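Local coordinates for YkuI protein (Bacillus subtilis, PDB 2BAS), which carries an EAL domain and is probably a phosphodiesterase that cleaves the second messenger cyclic di-GMP, at residues 42-47 and 51-56; 239-244 and 255-260. One frame throughout, in Å; residues are numbered along the deposited sequence.

Overall arrangement
From the N terminus, the chain first enters strand 38-47, reverses through residues 48-52 and returns as strand 53-64; contact 1 closes this short loop. Much later, helix 238-246 leads into strand 249-252, and contact 2 closes the loop of ten residues between 239-244 and 255-260. The two loops lie in series, neither nested nor crossed, with about 12 Å between their centres. Strand 38-47 pairs antiparallel with both 53-64 and 249-252, completing the ring of strands. The contacts touch directly: the Gln43 amide probably hydrogen-bonds Val258 O, and the Phe46 ring packs on Leu257 and Val258. Early and late parts of the EAL domain are thereby joined.

Contact 1 of 2, residues 42-47 and 51-56; sequences YQAIFS and QKVVGY
Ala44 and Tyr56 form an antiparallel non-hydrogen-bonded pair with their CA atoms 4.4 Å apart, and Phe46 and Val53 form a second, CA to CA 4.6 Å. The short strand axes run at 150° to each other. Between the two pairs lies one residue on the first strand, Ile45, but two on the second, Val54 and Gly55: the second strand carries a beta bulge. Val54 N donates a nearly straight hydrogen bond to Ile45 O at 2.9 Å (168° at the hydrogen). Ile45 N hydrogen-bonds Gly55 O at 3.0 Å, and Ser47 N to Lys52 O, 2.7 Å, ties the strands nearer the turn.

Ala44, Phe46, Val53 and Tyr56 share one face of the sheet. Tyr56 CG stands anti to its carbonyl carbon (chi1 -64°), which lays the CD2-CE2 side of the ring along Ala44, with CE2 3.8 Å from Ala44 CB. Its far end is held elsewhere: OH hydrogen-bonds Leu265 N, and the ring stacks on Phe264. Phe46 and Val53 meet obliquely, Phe46 CE2 lying 3.7 Å from Val53 CG1. At the bulge, Val54 divides its two methyls: CG2 meets Ile45 CG2, the two side chains crossing at about a right angle, while CG1 rests 3.6 Å from Ser47 CB. Ile45 also touches Phe110, and Val54 Leu108, of strand 108-112.

A beta hairpin of this kind, with its first strand also paired antiparallel to strand 249-252, is characteristic of the EAL-domain variant of the TIM barrel, in which one antiparallel strand closes the ring; the family's signature tripeptide, here Glu-Val-Leu, begins at Glu57, immediately after this bulged segment.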
loop_
_atom_site.group_PDB
_atom_site.type_symbol
_atom_site.label_atom_id
_atom_site.label_comp_id
_atom_site.label_asym_id
_atom_site.label_seq_id
_atom_site.Cartn_x
_atom_site.Cartn_y
_atom_site.Cartn_z
ATOM N N TYR A 42 -2.869 -33.474 -2.589
ATOM C CA TYR A 42 -2.692 -32.307 -3.460
ATOM C C TYR A 42 -3.941 -31.431 -3.557
ATOM O O TYR A 42 -5.070 -31.925 -3.497
ATOM C CB TYR A 42 -2.281 -32.755 -4.870
ATOM C CG TYR A 42 -1.167 -33.792 -4.926
ATOM C CD1 TYR A 42 -1.454 -35.157 -4.887
ATOM C CD2 TYR A 42 0.173 -33.405 -5.026
ATOM C CE1 TYR A 42 -0.432 -36.111 -4.935
ATOM C CE2 TYR A 42 1.192 -34.345 -5.078
ATOM C CZ TYR A 42 0.882 -35.696 -5.032
ATOM O OH TYR A 42 1.892 -36.625 -5.085
ATOM N N GLN A 43 -3.728 -30.126 -3.708
ATOM C CA GLN A 43 -4.818 -29.195 -3.957
ATOM C C GLN A 43 -4.453 -28.305 -5.135
ATOM O O GLN A 43 -3.412 -27.657 -5.134
ATOM C CB GLN A 43 -5.150 -28.368 -2.712
ATOM C CG GLN A 43 -6.477 -27.593 -2.829
ATOM C CD GLN A 43 -6.879 -26.892 -1.542
ATOM O OE1 GLN A 43 -6.047 -26.608 -0.674
ATOM N NE2 GLN A 43 -8.164 -26.602 -1.417
ATOM N N ALA A 44 -5.317 -28.289 -6.142
ATOM C CA ALA A 44 -5.060 -27.545 -7.372
ATOM C C ALA A 44 -5.100 -26.046 -7.170
ATOM O O ALA A 44 -5.844 -25.528 -6.323
ATOM C CB ALA A 44 -6.036 -27.957 -8.466
ATOM N N ILE A 45 -4.276 -25.355 -7.950
ATOM C CA ILE A 45 -4.254 -23.909 -7.948
ATOM C C ILE A 45 -4.611 -23.443 -9.345
ATOM O O ILE A 45 -4.080 -23.966 -10.337
ATOM C CB ILE A 45 -2.908 -23.360 -7.452
ATOM C CG1 ILE A 45 -2.737 -23.724 -5.975
ATOM C CG2 ILE A 45 -2.860 -21.842 -7.614
ATOM C CD1 ILE A 45 -1.329 -23.868 -5.549
ATOM N N PHE A 46 -5.516 -22.467 -9.410
ATOM C CA PHE A 46 -6.145 -22.078 -10.670
ATOM C C PHE A 46 -5.684 -20.773 -11.282
ATOM O O PHE A 46 -5.453 -19.795 -10.590
ATOM C CB PHE A 46 -7.669 -22.103 -10.528
ATOM C CG PHE A 46 -8.218 -23.482 -10.305
ATOM C CD1 PHE A 46 -8.368 -23.987 -9.016
ATOM C CD2 PHE A 46 -8.553 -24.292 -11.384
ATOM C CE1 PHE A 46 -8.865 -25.270 -8.803
ATOM C CE2 PHE A 46 -9.047 -25.572 -11.186
ATOM C CZ PHE A 46 -9.208 -26.061 -9.889
ATOM N N SER A 47 -5.554 -20.803 -12.604
ATOM C CA SER A 47 -5.127 -19.677 -13.429
ATOM C C SER A 47 -6.272 -18.697 -13.606
ATOM O O SER A 47 -7.437 -19.103 -13.636
ATOM C CB SER A 47 -4.732 -20.207 -14.814
ATOM O OG SER A 47 -3.846 -19.337 -15.496
ATOM N N GLN A 51 -8.762 -20.611 -17.422
ATOM C CA GLN A 51 -9.315 -20.955 -16.120
ATOM C C GLN A 51 -8.884 -22.378 -15.799
ATOM O O GLN A 51 -9.729 -23.261 -15.637
ATOM C CB GLN A 51 -10.845 -20.806 -16.055
ATOM C CG GLN A 51 -11.515 -19.992 -17.149
ATOM C CD GLN A 51 -10.959 -18.595 -17.328
ATOM O OE1 GLN A 51 -10.784 -17.845 -16.367
ATOM N NE2 GLN A 51 -10.692 -18.234 -18.576
ATOM N N LYS A 52 -7.567 -22.591 -15.716
ATOM C CA LYS A 52 -7.006 -23.941 -15.557
ATOM C C LYS A 52 -5.998 -24.125 -14.423
ATOM O O LYS A 52 -5.511 -23.151 -13.839
ATOM C CB LYS A 52 -6.373 -24.418 -16.867
ATOM C CG LYS A 52 -5.026 -23.784 -17.210
ATOM C CD LYS A 52 -4.259 -24.693 -18.173
ATOM C CE LYS A 52 -3.164 -23.950 -18.925
ATOM N NZ LYS A 52 -2.593 -24.813 -19.998
ATOM N N VAL A 53 -5.688 -25.390 -14.135
ATOM C CA VAL A 53 -4.751 -25.727 -13.076
ATOM C C VAL A 53 -3.313 -25.419 -13.530
ATOM O O VAL A 53 -2.894 -25.818 -14.613
ATOM C CB VAL A 53 -4.940 -27.190 -12.536
ATOM C CG1 VAL A 53 -6.381 -27.679 -12.762
ATOM C CG2 VAL A 53 -3.951 -28.165 -13.148
ATOM N N VAL A 54 -2.583 -24.675 -12.706
ATOM C CA VAL A 54 -1.210 -24.263 -13.015
ATOM C C VAL A 54 -0.208 -25.006 -12.130
ATOM O O VAL A 54 0.995 -25.018 -12.407
ATOM C CB VAL A 54 -1.030 -22.737 -12.845
ATOM C CG1 VAL A 54 -1.766 -22.002 -13.940
ATOM C CG2 VAL A 54 -1.520 -22.278 -11.480
ATOM N N GLY A 55 -0.728 -25.621 -11.067
ATOM C CA GLY A 55 0.068 -26.411 -10.142
ATOM C C GLY A 55 -0.769 -26.987 -9.015
ATOM O O GLY A 55 -2.000 -26.924 -9.044
ATOM N N TYR A 56 -0.088 -27.559 -8.028
ATOM C CA TYR A 56 -0.739 -28.159 -6.872
ATOM C C TYR A 56 0.098 -27.894 -5.635
ATOM O O TYR A 56 1.315 -28.074 -5.660
ATOM C CB TYR A 56 -0.837 -29.678 -7.038
ATOM C CG TYR A 56 -1.686 -30.181 -8.183
ATOM C CD1 TYR A 56 -1.142 -30.359 -9.461
ATOM C CD2 TYR A 56 -3.026 -30.513 -7.983
ATOM C CE1 TYR A 56 -1.919 -30.838 -10.517
ATOM C CE2 TYR A 56 -3.814 -30.996 -9.032
ATOM C CZ TYR A 56 -3.253 -31.159 -10.295
ATOM O OH TYR A 56 -4.024 -31.642 -11.326
#

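Contact 2 of 2, residues 239-244 and 255-260; sequences FQLQYA and YYLVSP
Leu241 points from its helix toward the 255-260 segment and meets two side chains there, one with each methyl. CD2 comes to the edge of the Tyr256 ring, near the ring plane, with CE2 the closest ring atom at 3.7 Å; CD1 lies 4.3 Å from Leu257 CD2. Both Leu241 and Tyr256 have CG anti to the backbone N (chi1 -178° and -174°), which carries the two side chains toward each other between backbones whose nearest CA atoms, those of the same two residues, are 8.2 Å apart. The side chains cross at about a right angle, and the contact is wholly apolar and small, burying 113 Å². Helix 238-246 connects barrel strands 229-233 and 249-252 in a beta-alpha-beta crossover, and the 255-260 segment follows the second of these strands. Phe252 on that strand packs against both Leu241 and Leu257. Tyr256 is fixed from helix 271-311 as well: its OH hydrogen-bonds Glu277 OE1, and its ring makes a cation-pi interaction with Arg273. Leu257, although its CB does not point at the helix, brings its branched end nearer and also packs on Leu274.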
loop_
_atom_site.group_PDB
_atom_site.type_symbol
_atom_site.label_atom_id
_atom_site.label_comp_id
_atom_site.label_asym_id
_atom_site.label_seq_id
_atom_site.Cartn_x
_atom_site.Cartn_y
_atom_site.Cartn_z
ATOM N N PHE A 239 -18.442 -14.873 -2.475
ATOM C CA PHE A 239 -17.944 -13.511 -2.264
ATOM C C PHE A 239 -16.415 -13.428 -2.125
ATOM O O PHE A 239 -15.822 -12.363 -2.354
ATOM C CB PHE A 239 -18.647 -12.840 -1.072
ATOM C CG PHE A 239 -18.279 -13.421 0.271
ATOM C CD1 PHE A 239 -17.164 -12.945 0.974
ATOM C CD2 PHE A 239 -19.050 -14.433 0.841
ATOM C CE1 PHE A 239 -16.822 -13.474 2.215
ATOM C CE2 PHE A 239 -18.716 -14.967 2.080
ATOM C CZ PHE A 239 -17.599 -14.489 2.766
ATOM N N GLN A 240 -15.788 -14.541 -1.740
ATOM C CA GLN A 240 -14.325 -14.606 -1.599
ATOM C C GLN A 240 -13.626 -14.723 -2.955
ATOM O O GLN A 240 -12.587 -14.099 -3.180
ATOM C CB GLN A 240 -13.922 -15.749 -0.665
ATOM C CG GLN A 240 -14.229 -15.463 0.803
ATOM C CD GLN A 240 -14.182 -16.694 1.689
ATOM O OE1 GLN A 240 -13.785 -16.611 2.848
ATOM N NE2 GLN A 240 -14.596 -17.835 1.156
ATOM N N LEU A 241 -14.210 -15.517 -3.851
ATOM C CA LEU A 241 -13.726 -15.635 -5.223
ATOM C C LEU A 241 -13.934 -14.307 -5.937
ATOM O O LEU A 241 -13.031 -13.805 -6.612
ATOM C CB LEU A 241 -14.456 -16.759 -5.962
ATOM C CG LEU A 241 -14.008 -17.035 -7.401
ATOM C CD1 LEU A 241 -12.528 -17.418 -7.467
ATOM C CD2 LEU A 241 -14.880 -18.104 -8.035
ATOM N N GLN A 242 -15.134 -13.749 -5.771
ATOM C CA GLN A 242 -15.463 -12.403 -6.230
ATOM C C GLN A 242 -14.384 -11.434 -5.769
ATOM O O GLN A 242 -13.784 -10.733 -6.584
ATOM C CB GLN A 242 -16.850 -11.997 -5.697
ATOM C CG GLN A 242 -17.039 -10.515 -5.313
ATOM C CD GLN A 242 -17.275 -9.597 -6.502
ATOM O OE1 GLN A 242 -18.353 -9.600 -7.113
ATOM N NE2 GLN A 242 -16.270 -8.785 -6.822
ATOM N N TYR A 243 -14.109 -11.426 -4.469
ATOM C CA TYR A 243 -13.142 -10.492 -3.925
ATOM C C TYR A 243 -11.767 -10.622 -4.579
ATOM O O TYR A 243 -11.185 -9.616 -4.996
ATOM C CB TYR A 243 -13.037 -10.617 -2.407
ATOM C CG TYR A 243 -12.079 -9.616 -1.833
ATOM C CD1 TYR A 243 -12.518 -8.354 -1.450
ATOM C CD2 TYR A 243 -10.714 -9.918 -1.705
ATOM C CE1 TYR A 243 -11.624 -7.411 -0.939
ATOM C CE2 TYR A 243 -9.812 -8.987 -1.198
ATOM C CZ TYR A 243 -10.276 -7.734 -0.817
ATOM O OH TYR A 243 -9.393 -6.808 -0.310
ATOM N N ALA A 244 -11.260 -11.852 -4.663
ATOM C CA ALA A 244 -9.932 -12.121 -5.225
ATOM C C ALA A 244 -9.811 -11.593 -6.645
ATOM O O ALA A 244 -8.846 -10.911 -7.006
ATOM C CB ALA A 244 -9.648 -13.613 -5.201
ATOM N N TYR A 255 -11.574 -24.721 -0.991
ATOM C CA TYR A 255 -12.701 -25.662 -1.035
ATOM C C TYR A 255 -13.705 -25.299 -2.122
ATOM O O TYR A 255 -14.194 -26.181 -2.830
ATOM C CB TYR A 255 -13.427 -25.743 0.316
ATOM C CG TYR A 255 -12.594 -26.324 1.431
ATOM C CD1 TYR A 255 -12.170 -27.657 1.395
ATOM C CD2 TYR A 255 -12.238 -25.552 2.538
ATOM C CE1 TYR A 255 -11.394 -28.202 2.426
ATOM C CE2 TYR A 255 -11.457 -26.089 3.579
ATOM C CZ TYR A 255 -11.040 -27.410 3.514
ATOM O OH TYR A 255 -10.276 -27.944 4.536
ATOM N N TYR A 256 -14.005 -24.006 -2.252
ATOM C CA TYR A 256 -14.986 -23.539 -3.231
ATOM C C TYR A 256 -14.613 -23.978 -4.637
ATOM O O TYR A 256 -15.480 -24.375 -5.409
ATOM C CB TYR A 256 -15.182 -22.014 -3.178
ATOM C CG TYR A 256 -16.303 -21.532 -4.077
ATOM C CD1 TYR A 256 -17.639 -21.732 -3.723
ATOM C CD2 TYR A 256 -16.029 -20.902 -5.289
ATOM C CE1 TYR A 256 -18.669 -21.313 -4.546
ATOM C CE2 TYR A 256 -17.057 -20.473 -6.122
ATOM C CZ TYR A 256 -18.375 -20.684 -5.743
ATOM O OH TYR A 256 -19.401 -20.264 -6.559
ATOM N N LEU A 257 -13.322 -23.922 -4.953
ATOM C CA LEU A 257 -12.841 -24.351 -6.257
ATOM C C LEU A 257 -12.714 -25.870 -6.324
ATOM O O LEU A 257 -13.487 -26.518 -7.026
ATOM C CB LEU A 257 -11.520 -23.671 -6.611
ATOM C CG LEU A 257 -11.565 -22.145 -6.685
ATOM C CD1 LEU A 257 -10.184 -21.604 -6.893
ATOM C CD2 LEU A 257 -12.491 -21.665 -7.788
ATOM N N VAL A 258 -11.753 -26.427 -5.588
ATOM C CA VAL A 258 -11.517 -27.874 -5.548
ATOM C C VAL A 258 -10.854 -28.276 -4.229
ATOM O O VAL A 258 -9.801 -27.757 -3.874
ATOM C CB VAL A 258 -10.644 -28.365 -6.746
ATOM C CG1 VAL A 258 -10.197 -29.792 -6.542
ATOM C CG2 VAL A 258 -11.410 -28.287 -8.054
ATOM N N SER A 259 -11.486 -29.201 -3.512
ATOM C CA SER A 259 -10.941 -29.760 -2.267
ATOM C C SER A 259 -9.641 -30.573 -2.499
ATOM O O SER A 259 -9.327 -30.928 -3.635
ATOM C CB SER A 259 -11.974 -30.702 -1.611
ATOM O OG SER A 259 -12.200 -31.831 -2.444
ATOM N N PRO A 260 -8.859 -30.836 -1.435
ATOM C CA PRO A 260 -7.656 -31.650 -1.645
ATOM C C PRO A 260 -7.949 -33.128 -1.925
ATOM O O PRO A 260 -8.782 -33.734 -1.252
ATOM C CB PRO A 260 -6.892 -31.511 -0.315
ATOM C CG PRO A 260 -7.526 -30.347 0.392
ATOM C CD PRO A 260 -8.960 -30.379 -0.040
#